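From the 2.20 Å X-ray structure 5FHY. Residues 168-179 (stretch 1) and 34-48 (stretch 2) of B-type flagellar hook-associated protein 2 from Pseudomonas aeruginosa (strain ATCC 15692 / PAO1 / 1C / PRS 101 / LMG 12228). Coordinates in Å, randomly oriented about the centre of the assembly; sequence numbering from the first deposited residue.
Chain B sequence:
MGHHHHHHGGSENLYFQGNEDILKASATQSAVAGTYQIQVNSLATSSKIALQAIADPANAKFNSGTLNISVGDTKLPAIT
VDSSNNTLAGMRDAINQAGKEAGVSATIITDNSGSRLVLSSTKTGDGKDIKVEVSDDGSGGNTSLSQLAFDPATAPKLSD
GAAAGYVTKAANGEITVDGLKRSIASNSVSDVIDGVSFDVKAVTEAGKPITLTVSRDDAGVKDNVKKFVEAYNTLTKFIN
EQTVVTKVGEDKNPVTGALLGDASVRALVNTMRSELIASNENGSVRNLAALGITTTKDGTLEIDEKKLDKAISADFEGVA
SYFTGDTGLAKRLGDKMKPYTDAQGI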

ATOM      1  N   THR B 168      -4.559  35.234  46.787  1.00 78.54           N
ATOM      2  CA  THR B 168      -3.687  35.987  45.894  1.00 73.60           C
ATOM      3  C   THR B 168      -3.922  37.478  46.076  1.00 75.45           C
ATOM      4  O   THR B 168      -5.055  37.911  46.297  1.00 78.88           O
ATOM      5  CB  THR B 168      -3.924  35.628  44.416  1.00 76.25           C
ATOM      6  OG1 THR B 168      -5.233  36.060  44.027  1.00 88.37           O
ATOM      7  CG2 THR B 168      -3.810  34.129  44.188  1.00 72.91           C
ATOM      8  N   LYS B 169      -2.855  38.264  45.975  1.00 73.24           N
ATOM      9  CA  LYS B 169      -2.989  39.715  46.014  1.00 74.99           C
ATOM     10  C   LYS B 169      -3.132  40.246  44.606  1.00 70.72           C
ATOM     11  O   LYS B 169      -2.389  39.838  43.717  1.00 74.22           O
ATOM     12  CB  LYS B 169      -1.773  40.372  46.674  1.00 84.12           C
ATOM     13  CG  LYS B 169      -1.609  40.091  48.151  1.00 89.43           C
ATOM     14  CD  LYS B 169      -2.499  40.967  49.015  1.00 92.94           C
ATOM     15  CE  LYS B 169      -1.981  42.396  49.084  1.00 95.18           C
ATOM     16  NZ  LYS B 169      -2.611  43.153  50.200  1.00 97.28           N
ATOM     17  N   ALA B 170      -4.073  41.160  44.397  1.00 67.54           N
ATOM     18  CA  ALA B 170      -4.151  41.843  43.117  1.00 76.83           C
ATOM     19  C   ALA B 170      -2.933  42.753  43.005  1.00 76.79           C
ATOM     20  O   ALA B 170      -2.596  43.471  43.944  1.00 69.57           O
ATOM     21  CB  ALA B 170      -5.444  42.634  42.993  1.00 71.13           C
ATOM     22  N   ALA B 171      -2.271  42.722  41.857  1.00 74.26           N
ATOM     23  CA  ALA B 171      -1.034  43.470  41.698  1.00 75.00           C
ATOM     24  C   ALA B 171      -0.669  43.651  40.232  1.00 80.72           C
ATOM     25  O   ALA B 171      -1.124  42.898  39.369  1.00 82.95           O
ATOM     26  CB  ALA B 171       0.099  42.772  42.436  1.00 63.59           C
ATOM     27  N   ASN B 172       0.173  44.641  39.956  1.00 68.67           N
ATOM     28  CA  ASN B 172       0.683  44.814  38.607  1.00 69.31           C
ATOM     29  C   ASN B 172       1.835  43.854  38.376  1.00 71.68           C
ATOM     30  O   ASN B 172       2.506  43.441  39.321  1.00 70.02           O
ATOM     31  CB  ASN B 172       1.160  46.249  38.363  1.00 65.60           C
ATOM     32  CG  ASN B 172       0.020  47.236  38.199  1.00 68.08           C
ATOM     33  OD1 ASN B 172      -1.094  47.009  38.659  1.00 73.93           O
ATOM     34  ND2 ASN B 172       0.303  48.347  37.536  1.00 74.08           N
ATOM     35  N   GLY B 173       2.072  43.512  37.116  1.00 78.84           N
ATOM     36  CA  GLY B 173       3.233  42.721  36.762  1.00 78.05           C
ATOM     37  C   GLY B 173       4.364  43.652  36.374  1.00 75.58           C
ATOM     38  O   GLY B 173       4.220  44.875  36.440  1.00 66.91           O
ATOM     39  N   GLU B 174       5.495  43.083  35.975  1.00 76.39           N
ATOM     40  CA  GLU B 174       6.626  43.891  35.544  1.00 78.34           C
ATOM     41  C   GLU B 174       7.390  43.211  34.424  1.00 81.52           C
ATOM     42  O   GLU B 174       7.676  42.016  34.484  1.00 77.66           O
ATOM     43  CB  GLU B 174       7.577  44.172  36.708  1.00 82.17           C
ATOM     44  CG  GLU B 174       8.637  45.222  36.389  1.00 88.09           C
ATOM     45  CD  GLU B 174       9.608  45.456  37.533  1.00 91.43           C
ATOM     46  OE1 GLU B 174      10.114  44.465  38.097  1.00 87.01           O
ATOM     47  OE2 GLU B 174       9.859  46.631  37.875  1.00100.69           O
ATOM     48  N   ILE B 175       7.715  43.988  33.399  1.00 82.19           N
ATOM     49  CA  ILE B 175       8.598  43.533  32.340  1.00 80.49           C
ATOM     50  C   ILE B 175       9.703  44.558  32.151  1.00 77.48           C
ATOM     51  O   ILE B 175       9.626  45.672  32.666  1.00 71.69           O
ATOM     52  CB  ILE B 175       7.848  43.329  31.003  1.00 77.05           C
ATOM     53  CG1 ILE B 175       7.351  44.667  30.453  1.00 79.07           C
ATOM     54  CG2 ILE B 175       6.672  42.381  31.170  1.00 79.54           C
ATOM     55  CD1 ILE B 175       6.534  44.530  29.190  1.00 79.17           C
ATOM     56  N   THR B 176      10.745  44.168  31.432  1.00 79.65           N
ATOM     57  CA  THR B 176      11.782  45.104  31.034  1.00 75.07           C
ATOM     58  C   THR B 176      12.011  44.953  29.538  1.00 75.03           C
ATOM     59  O   THR B 176      12.046  43.842  29.019  1.00 72.88           O
ATOM     60  CB  THR B 176      13.113  44.883  31.796  1.00 77.18           C
ATOM     61  OG1 THR B 176      13.760  43.700  31.314  1.00 83.84           O
ATOM     62  CG2 THR B 176      12.883  44.758  33.296  1.00 76.73           C
ATOM     63  N   VAL B 177      12.150  46.074  28.845  1.00 84.16           N
ATOM     64  CA  VAL B 177      12.438  46.052  27.419  1.00 83.36           C
ATOM     65  C   VAL B 177      13.729  46.815  27.182  1.00 83.85           C
ATOM     66  O   VAL B 177      13.772  48.038  27.312  1.00 92.69           O
ATOM     67  CB  VAL B 177      11.302  46.674  26.586  1.00 72.42           C
ATOM     68  CG1 VAL B 177      11.676  46.682  25.109  1.00 70.33           C
ATOM     69  CG2 VAL B 177       9.998  45.912  26.812  1.00 76.61           C
ATOM     70  N   ASP B 178      14.779  46.076  26.833  1.00 76.34           N
ATOM     71  CA  ASP B 178      16.113  46.634  26.650  1.00 74.42           C
ATOM     72  C   ASP B 178      16.599  47.383  27.888  1.00 73.08           C
ATOM     73  O   ASP B 178      17.339  48.355  27.782  1.00 75.08           O
ATOM     74  CB  ASP B 178      16.135  47.558  25.432  1.00 62.75           C
ATOM     75  CG  ASP B 178      16.109  46.791  24.132  1.00 81.64           C
ATOM     76  OD1 ASP B 178      16.647  45.665  24.107  1.00 82.28           O
ATOM     77  OD2 ASP B 178      15.554  47.305  23.138  1.00 90.83           O
ATOM     78  N   GLY B 179      16.167  46.925  29.059  1.00 71.61           N
ATOM     79  CA  GLY B 179      16.592  47.512  30.318  1.00 74.34           C
ATOM     80  C   GLY B 179      15.545  48.401  30.966  1.00 79.62           C
ATOM     81  O   GLY B 179      15.624  48.696  32.161  1.00 86.50           O
TER
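Stretch 2 34-48: GTYQIQVNSLATSSK

Stretch 2 runs antiparallel to stretch 1. Its strand, Gly34 to Ser42, lies beside strand Gly173–Val177 with an axis separation of 4.8 Å at closest approach and a crossing angle of 162°, and beyond Ser42 the chain continues as an extended segment to Lys48, which comes to lie beside Thr168. Together the two stretches bury 984 Å².

Between the strands the register pairs Val177 with Ile38, Thr176 with Gln39 and Ile175 with Val40. Thr176 and Gln39 form a reciprocal hydrogen-bonded pair, N of each to O of the other at 3.1 Å. One residue further the register slips, and Glu174 pairs with Ser42. This is a beta bulge: Asn41, with phi/psi of -90/-31, departs from the extended conformation, so that the amides of both Asn41 and Ser42 face one carbonyl. Asn41 N lies 3.0 Å from Glu174 O, whereas the bond from Ser42 N to the same Glu174 O is weak at 3.3 Å; Glu174 N in turn donates to Ser42 O at 3.1 Å.

The bulge also turns the CA-to-CB bond of Asn41 toward stretch 1. With chi1 m, its amide reaches the carboxylate of Glu174, which is held out by t rotamers at chi1 and chi2; the resulting bond, Asn41 ND2 to Glu174 OE1, is weak at 3.4 Å. Asn41 ND2 also packs 3.7 Å from Thr176 CG2. Thr176 is p, a rotamer that places OG1 3.2 Å from Gln39 CB and 2.7 Å from the oxygen of water 1, with which it is hydrogen-bonded. The same water accepts from Gly179 N and donates to Gln37 O, tying the end of the strand to its neighbour.

The face bearing Ile175, Val177, Ile38 and Val40 is apolar. Ile175 is p at chi1 and t at chi2; its CG2 approaches Val40 CG2 at 4.3 Å while the end of the side chain leads away. Val177, in the t rotamer, sets CG1 4.0 Å from Tyr36 CD1, an oblique approach to the ring.

Asp178 leaves the strand with positive phi (56/32), and its m rotamer brings the carboxylate back to stretch 2. Asp178 OD1 accepts from Gln37 N at 3.0 Å, while Asp178 N donates to Gln37 O at 2.9 Å, so that side chain and main chain together grip one residue. Gln37, m at chi1 and chi2, leads its own end away.

Gly173 lies close against Ser42, Leu43 and Ala44, its CA 3.5 Å from Leu43 C; a CB would point into this backbone and clash, at 2.7 Å from Ala44 N. Beyond it, Ala171 and Thr45 form a single bridge, with Thr45 N to Ala171 O at 2.9 Å and Ala171 N to Thr45 O at 3.1 Å. Thr168 closes the contact: its p rotamer directs OG1 to Ser46 O at 2.7 Å, and its N donates to Lys48 O at 3.1 Å. Lys48 is fully extended, t throughout, and its amine is bound elsewhere in the structure.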

ATOM      1  N   GLY B  34      12.850  46.018  14.084  1.00125.86           N
ATOM      2  CA  GLY B  34      13.670  46.177  15.269  1.00125.44           C
ATOM      3  C   GLY B  34      13.790  44.900  16.076  1.00123.21           C
ATOM      4  O   GLY B  34      13.062  43.934  15.853  1.00122.54           O
ATOM      5  N   THR B  35      14.721  44.901  17.020  1.00114.56           N
ATOM      6  CA  THR B  35      14.948  43.755  17.887  1.00104.69           C
ATOM      7  C   THR B  35      14.936  44.204  19.340  1.00 91.28           C
ATOM      8  O   THR B  35      15.392  45.298  19.659  1.00 83.07           O
ATOM      9  CB  THR B  35      16.278  43.060  17.554  1.00109.16           C
ATOM     10  OG1 THR B  35      16.616  42.147  18.604  1.00115.07           O
ATOM     11  CG2 THR B  35      17.392  44.085  17.400  1.00106.28           C
ATOM     12  N   TYR B  36      14.402  43.371  20.225  1.00 89.22           N
ATOM     13  CA  TYR B  36      14.235  43.776  21.613  1.00 84.59           C
ATOM     14  C   TYR B  36      14.569  42.644  22.569  1.00 81.39           C
ATOM     15  O   TYR B  36      14.157  41.502  22.370  1.00 79.49           O
ATOM     16  CB  TYR B  36      12.802  44.255  21.866  1.00 81.16           C
ATOM     17  CG  TYR B  36      12.343  45.358  20.936  1.00 80.89           C
ATOM     18  CD1 TYR B  36      12.604  46.692  21.231  1.00 76.35           C
ATOM     19  CD2 TYR B  36      11.645  45.066  19.766  1.00 76.52           C
ATOM     20  CE1 TYR B  36      12.188  47.705  20.390  1.00 79.06           C
ATOM     21  CE2 TYR B  36      11.225  46.074  18.915  1.00 72.63           C
ATOM     22  CZ  TYR B  36      11.499  47.393  19.233  1.00 77.30           C
ATOM     23  OH  TYR B  36      11.086  48.407  18.397  1.00 80.70           O
ATOM     24  N   GLN B  37      15.321  42.970  23.612  1.00 72.95           N
ATOM     25  CA  GLN B  37      15.609  42.006  24.656  1.00 69.10           C
ATOM     26  C   GLN B  37      14.605  42.188  25.782  1.00 73.88           C
ATOM     27  O   GLN B  37      14.491  43.269  26.364  1.00 69.29           O
ATOM     28  CB  GLN B  37      17.040  42.168  25.164  1.00 69.57           C
ATOM     29  CG  GLN B  37      18.091  41.862  24.110  1.00 72.36           C
ATOM     30  CD  GLN B  37      18.073  40.411  23.674  1.00 82.19           C
ATOM     31  OE1 GLN B  37      17.514  40.072  22.630  1.00 92.09           O
ATOM     32  NE2 GLN B  37      18.690  39.547  24.471  1.00 87.11           N
ATOM     33  N   ILE B  38      13.890  41.118  26.101  1.00 69.11           N
ATOM     34  CA  ILE B  38      12.764  41.216  27.012  1.00 73.91           C
ATOM     35  C   ILE B  38      12.912  40.281  28.200  1.00 73.85           C
ATOM     36  O   ILE B  38      13.241  39.107  28.045  1.00 77.21           O
ATOM     37  CB  ILE B  38      11.439  40.905  26.284  1.00 81.23           C
ATOM     38  CG1 ILE B  38      11.251  41.849  25.096  1.00 85.51           C
ATOM     39  CG2 ILE B  38      10.258  41.007  27.238  1.00 79.65           C
ATOM     40  CD1 ILE B  38       9.848  41.862  24.540  1.00 83.80           C
ATOM     41  N   GLN B  39      12.677  40.818  29.390  1.00 64.24           N
ATOM     42  CA  GLN B  39      12.604  40.010  30.594  1.00 79.66           C
ATOM     43  C   GLN B  39      11.186  40.094  31.134  1.00 76.42           C
ATOM     44  O   GLN B  39      10.524  41.119  30.997  1.00 73.38           O
ATOM     45  CB  GLN B  39      13.605  40.494  31.651  1.00 85.59           C
ATOM     46  CG  GLN B  39      15.074  40.362  31.267  1.00 94.57           C
ATOM     47  CD  GLN B  39      16.017  40.784  32.387  1.00102.09           C
ATOM     48  OE1 GLN B  39      15.627  40.860  33.553  1.00104.74           O
ATOM     49  NE2 GLN B  39      17.268  41.067  32.031  1.00105.98           N
ATOM     50  N   VAL B  40      10.719  39.016  31.751  1.00 81.20           N
ATOM     51  CA  VAL B  40       9.455  39.044  32.469  1.00 85.73           C
ATOM     52  C   VAL B  40       9.750  38.742  33.932  1.00 94.15           C
ATOM     53  O   VAL B  40      10.091  37.615  34.277  1.00104.95           O
ATOM     54  CB  VAL B  40       8.443  38.031  31.902  1.00 84.18           C
ATOM     55  CG1 VAL B  40       7.198  37.976  32.784  1.00 85.86           C
ATOM     56  CG2 VAL B  40       8.078  38.392  30.466  1.00 78.03           C
ATOM     57  N   ASN B  41       9.638  39.750  34.789  1.00 77.44           N
ATOM     58  CA  ASN B  41       9.985  39.577  36.193  1.00 69.95           C
ATOM     59  C   ASN B  41       8.799  39.113  37.037  1.00 80.67           C
ATOM     60  O   ASN B  41       8.976  38.400  38.024  1.00 81.32           O
ATOM     61  CB  ASN B  41      10.552  40.876  36.769  1.00 67.07           C
ATOM     62  CG  ASN B  41      11.865  41.285  36.123  1.00 72.67           C
ATOM     63  OD1 ASN B  41      12.589  40.455  35.573  1.00 79.65           O
ATOM     64  ND2 ASN B  41      12.187  42.568  36.205  1.00 70.58           N
ATOM     65  N   SER B  42       7.592  39.517  36.644  1.00 83.57           N
ATOM     66  CA  SER B  42       6.382  39.086  37.334  1.00 81.67           C
ATOM     67  C   SER B  42       5.140  39.274  36.474  1.00 79.79           C
ATOM     68  O   SER B  42       5.159  40.007  35.487  1.00 73.84           O
ATOM     69  CB  SER B  42       6.214  39.844  38.651  1.00 85.83           C
ATOM     70  OG  SER B  42       6.129  41.243  38.438  1.00 93.75           O
ATOM     71  N   LEU B  43       4.061  38.602  36.863  1.00 82.97           N
ATOM     72  CA  LEU B  43       2.780  38.708  36.173  1.00 78.25           C
ATOM     73  C   LEU B  43       1.801  39.587  36.944  1.00 81.10           C
ATOM     74  O   LEU B  43       1.913  39.733  38.162  1.00 79.51           O
ATOM     75  CB  LEU B  43       2.173  37.318  35.962  1.00 74.03           C
ATOM     76  CG  LEU B  43       3.047  36.290  35.241  1.00 79.23           C
ATOM     77  CD1 LEU B  43       2.394  34.913  35.263  1.00 83.47           C
ATOM     78  CD2 LEU B  43       3.323  36.737  33.817  1.00 85.27           C
ATOM     79  N   ALA B  44       0.845  40.178  36.232  1.00 79.22           N
ATOM     80  CA  ALA B  44      -0.241  40.896  36.885  1.00 70.83           C
ATOM     81  C   ALA B  44      -1.186  39.874  37.501  1.00 78.98           C
ATOM     82  O   ALA B  44      -1.513  38.866  36.874  1.00 78.82           O
ATOM     83  CB  ALA B  44      -0.974  41.792  35.903  1.00 63.51           C
ATOM     84  N   THR B  45      -1.623  40.128  38.728  1.00 83.66           N
ATOM     85  CA  THR B  45      -2.491  39.185  39.422  1.00 86.32           C
ATOM     86  C   THR B  45      -3.828  39.805  39.802  1.00 84.47           C
ATOM     87  O   THR B  45      -3.966  41.027  39.868  1.00 67.16           O
ATOM     88  CB  THR B  45      -1.822  38.633  40.695  1.00 81.27           C
ATOM     89  OG1 THR B  45      -1.548  39.710  41.599  1.00 93.95           O
ATOM     90  CG2 THR B  45      -0.526  37.918  40.359  1.00 67.29           C
ATOM     91  N   SER B  46      -4.815  38.948  40.042  1.00 87.41           N
ATOM     92  CA  SER B  46      -6.130  39.402  40.472  1.00 81.86           C
ATOM     93  C   SER B  46      -6.338  39.018  41.928  1.00 78.14           C
ATOM     94  O   SER B  46      -5.510  38.325  42.512  1.00 79.14           O
ATOM     95  CB  SER B  46      -7.228  38.805  39.588  1.00 74.16           C
ATOM     96  OG  SER B  46      -7.231  37.388  39.651  1.00 76.78           O
ATOM     97  N   SER B  47      -7.435  39.471  42.519  1.00 78.24           N
ATOM     98  CA  SER B  47      -7.667  39.216  43.932  1.00 80.91           C
ATOM     99  C   SER B  47      -8.443  37.924  44.148  1.00 77.89           C
ATOM    100  O   SER B  47      -9.346  37.589  43.378  1.00 76.50           O
ATOM    101  CB  SER B  47      -8.418  40.386  44.569  1.00 86.13           C
ATOM    102  OG  SER B  47      -8.618  40.169  45.955  1.00 85.80           O
ATOM    103  N   LYS B  48      -8.083  37.212  45.210  1.00 72.27           N
ATOM    104  CA  LYS B  48      -8.788  36.004  45.620  1.00 73.64           C
ATOM    105  C   LYS B  48      -8.640  35.861  47.127  1.00 81.18           C
ATOM    106  O   LYS B  48      -7.528  35.735  47.648  1.00 77.19           O
ATOM    107  CB  LYS B  48      -8.249  34.766  44.893  1.00 69.36           C
ATOM    108  CG  LYS B  48      -8.888  33.449  45.338  1.00 70.88           C
ATOM    109  CD  LYS B  48      -8.507  32.284  44.430  1.00 74.66           C
ATOM    110  CE  LYS B  48      -9.086  30.968  44.940  1.00 80.05           C
ATOM    111  NZ  LYS B  48      -8.706  29.798  44.096  1.00 86.19           N
TER
HETATM  112  O   HOH W   1      15.175  44.680  29.222  1.00 67.35           O